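Local atomic coordinates of putative branched chain amino acid ABC transporter, periplasmic amino acid-binding protein (Brucella ovis, PDB entry 4XFK), a protein that is a periplasmic binding component of an amino-acid transport system, probably delivering leucine, isoleucine, valine, threonine or alanine to its ABC transporter. Residues 13-18 and 72-77. The protein carries 1 engineered substitution. Sequence-based numbering, arbitrary orientation.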
ATOM      1  N   LYS A  13     -14.556   3.821 -17.766  1.00  9.30           N
ATOM      2  CA  LYS A  13     -15.107   4.336 -16.522  1.00  9.03           C
ATOM      3  C   LYS A  13     -14.462   3.606 -15.349  1.00  7.53           C
ATOM      4  O   LYS A  13     -14.583   2.377 -15.218  1.00  8.69           O
ATOM      5  CB  LYS A  13     -16.624   4.148 -16.488  1.00  9.17           C
ATOM      6  CG  LYS A  13     -17.365   4.941 -17.571  1.00 12.41           C
ATOM      7  CD  LYS A  13     -18.875   4.763 -17.447  1.00 16.68           C
ATOM      8  CE  LYS A  13     -19.635   5.585 -18.481  1.00 20.88           C
ATOM      9  NZ  LYS A  13     -21.104   5.496 -18.249  1.00 24.19           N
ATOM     10  N   ILE A  14     -13.786   4.369 -14.495  1.00  7.75           N
ATOM     11  CA  ILE A  14     -13.059   3.810 -13.363  1.00  7.49           C
ATOM     12  C   ILE A  14     -13.685   4.296 -12.070  1.00  7.26           C
ATOM     13  O   ILE A  14     -13.787   5.506 -11.839  1.00  8.89           O
ATOM     14  CB  ILE A  14     -11.569   4.212 -13.409  1.00  8.21           C
ATOM     15  CG1 ILE A  14     -10.941   3.746 -14.724  1.00  7.60           C
ATOM     16  CG2 ILE A  14     -10.818   3.641 -12.212  1.00  8.97           C
ATOM     17  CD1 ILE A  14      -9.454   3.989 -14.818  1.00  9.34           C
ATOM     18  N   ALA A  15     -14.096   3.346 -11.229  1.00  6.97           N
ATOM     19  CA  ALA A  15     -14.737   3.664  -9.960  1.00  7.14           C
ATOM     20  C   ALA A  15     -13.761   3.582  -8.797  1.00  7.38           C
ATOM     21  O   ALA A  15     -13.132   2.553  -8.578  1.00  9.93           O
ATOM     22  CB  ALA A  15     -15.898   2.728  -9.708  1.00  7.87           C
ATOM     23  N   LEU A  16     -13.664   4.666  -8.041  1.00  5.87           N
ATOM     24  CA  LEU A  16     -12.869   4.702  -6.816  1.00  6.30           C
ATOM     25  C   LEU A  16     -13.819   4.461  -5.653  1.00  6.07           C
ATOM     26  O   LEU A  16     -14.727   5.264  -5.395  1.00  7.42           O
ATOM     27  CB  LEU A  16     -12.192   6.066  -6.673  1.00  7.38           C
ATOM     28  CG  LEU A  16     -11.415   6.298  -5.379  1.00  8.50           C
ATOM     29  CD1 LEU A  16     -10.247   5.329  -5.247  1.00  9.11           C
ATOM     30  CD2 LEU A  16     -10.928   7.746  -5.290  1.00 10.17           C
ATOM     31  N   VAL A  17     -13.646   3.329  -4.980  1.00  6.43           N
ATOM     32  CA  VAL A  17     -14.503   2.980  -3.858  1.00  6.73           C
ATOM     33  C   VAL A  17     -13.662   3.087  -2.596  1.00  7.06           C
ATOM     34  O   VAL A  17     -12.836   2.223  -2.307  1.00  8.55           O
ATOM     35  CB  VAL A  17     -15.072   1.559  -4.009  1.00  8.39           C
ATOM     36  CG1 VAL A  17     -15.934   1.186  -2.804  1.00  9.33           C
ATOM     37  CG2 VAL A  17     -15.864   1.434  -5.311  1.00  9.28           C
ATOM     38  N   GLU A  18     -13.866   4.166  -1.854  1.00  6.51           N
ATOM     39  CA  GLU A  18     -12.981   4.519  -0.749  1.00  6.69           C
ATOM     40  C   GLU A  18     -13.721   5.275   0.331  1.00  6.79           C
ATOM     41  O   GLU A  18     -14.828   5.755   0.113  1.00  7.40           O
ATOM     42  CB  GLU A  18     -11.804   5.378  -1.234  1.00  8.04           C
ATOM     43  CG  GLU A  18     -10.573   4.579  -1.607  1.00  7.62           C
ATOM     44  CD  GLU A  18     -10.030   3.788  -0.432  1.00  7.30           C
ATOM     45  OE1 GLU A  18     -10.352   4.141   0.726  1.00  8.03           O
ATOM     46  OE2 GLU A  18      -9.284   2.815  -0.660  1.00  8.22           O
ATOM     47  N   LYS A  72     -21.636  -2.866  -6.406  1.00 12.18           N
ATOM     48  CA  LYS A  72     -22.823  -3.080  -7.222  1.00 13.63           C
ATOM     49  C   LYS A  72     -23.238  -1.788  -7.927  1.00 11.69           C
ATOM     50  O   LYS A  72     -23.557  -1.795  -9.113  1.00 12.82           O
ATOM     51  CB  LYS A  72     -23.973  -3.630  -6.375  1.00 16.29           C
ATOM     52  CG  LYS A  72     -23.730  -5.033  -5.839  1.00 20.95           C
ATOM     53  CD  LYS A  72     -24.869  -5.483  -4.941  1.00 23.74           C
ATOM     54  CE  LYS A  72     -24.455  -6.639  -4.035  1.00 27.06           C
ATOM     55  NZ  LYS A  72     -23.932  -7.817  -4.782  1.00 29.84           N
ATOM     56  N   ALA A  73     -23.196  -0.674  -7.204  1.00 10.68           N
ATOM     57  CA  ALA A  73     -23.586   0.608  -7.774  1.00 10.97           C
ATOM     58  C   ALA A  73     -22.638   1.024  -8.888  1.00 11.05           C
ATOM     59  O   ALA A  73     -23.069   1.474  -9.947  1.00 12.19           O
ATOM     60  CB  ALA A  73     -23.650   1.678  -6.693  1.00 12.77           C
ATOM     61  N   ALA A  74     -21.340   0.852  -8.651  1.00  9.60           N
ATOM     62  CA  ALA A  74     -20.331   1.229  -9.634  1.00 10.04           C
ATOM     63  C   ALA A  74     -20.501   0.442 -10.936  1.00 10.56           C
ATOM     64  O   ALA A  74     -20.454   1.005 -12.033  1.00 11.34           O
ATOM     65  CB  ALA A  74     -18.949   1.021  -9.057  1.00 10.54           C
ATOM     66  N   ILE A  75     -20.694  -0.865 -10.811  1.00 10.54           N
ATOM     67  CA  ILE A  75     -20.876  -1.704 -11.990  1.00 11.66           C
ATOM     68  C   ILE A  75     -22.149  -1.320 -12.749  1.00 13.63           C
ATOM     69  O   ILE A  75     -22.146  -1.227 -13.979  1.00 15.20           O
ATOM     70  CB  ILE A  75     -20.871  -3.203 -11.623  1.00 14.37           C
ATOM     71  CG1 ILE A  75     -19.475  -3.618 -11.144  1.00 15.12           C
ATOM     72  CG2 ILE A  75     -21.278  -4.048 -12.822  1.00 16.55           C
ATOM     73  CD1 ILE A  75     -19.425  -4.997 -10.526  1.00 15.94           C
ATOM     74  N   ALA A  76     -23.226  -1.061 -12.013  1.00 14.73           N
ATOM     75  CA  ALA A  76     -24.480  -0.621 -12.619  1.00 15.74           C
ATOM     76  C   ALA A  76     -24.311   0.704 -13.365  1.00 15.04           C
ATOM     77  O   ALA A  76     -24.979   0.949 -14.373  1.00 17.60           O
ATOM     78  CB  ALA A  76     -25.575  -0.505 -11.561  1.00 16.39           C
ATOM     79  N   ASP A  77     -23.419   1.553 -12.862  1.00 13.91           N
ATOM     80  CA  ASP A  77     -23.133   2.836 -13.494  1.00 14.04           C
ATOM     81  C   ASP A  77     -22.174   2.711 -14.679  1.00 14.32           C
ATOM     82  O   ASP A  77     -21.818   3.713 -15.290  1.00 16.02           O
ATOM     83  CB  ASP A  77     -22.566   3.833 -12.472  1.00 13.55           C
ATOM     84  CG  ASP A  77     -23.611   4.317 -11.485  1.00 16.49           C
ATOM     85  OD1 ASP A  77     -24.809   4.308 -11.830  1.00 19.69           O
ATOM     86  OD2 ASP A  77     -23.242   4.727 -10.365  1.00 16.53           O
TER
HETATM   87  O   HOH W   1     -21.941   6.575 -15.613  1.00 38.70           O
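Ala15 and Ala74 meet methyl to methyl where helix 63-76 packs on strand 13-18 of the five-stranded parallel sheet, in a beta-alpha-beta crossover of the periplasmic binding protein fold. The helix leads from strand 54-59 to strand 81-84, and strand 13-18 lies between the two in the sheet. Ala15 CB and Ala74 CB are 3.6 Å apart, each bond from the backbone aimed at the other segment, and with such short side chains the backbones come close, the two CA atoms being 6.1 Å apart. Tyr58 and Ile82, from the strands flanking 13-18, touch both methyl groups.

A polar link forms at the start of the strand, beside the end of the helix. Lys13 has CG anti to its carbonyl carbon (chi1 -64°) and is fully extended from there on, which brings the ammonium alongside the backbone carbonyl of Asp77, with Lys13 NZ 3.5 Å from Asp77 O and no direct hydrogen bond. Lys13 CD passes 3.8 Å from Asp77 O. The Asp77 carboxylate instead turns away from the strand, and its OD2 is hydrogen-bonded to Tyr58 OH. Between lysine and carbonyl the link is through one water, which accepts from Lys13 NZ at 3.0 Å and donates to Asp77 O at 2.9 Å.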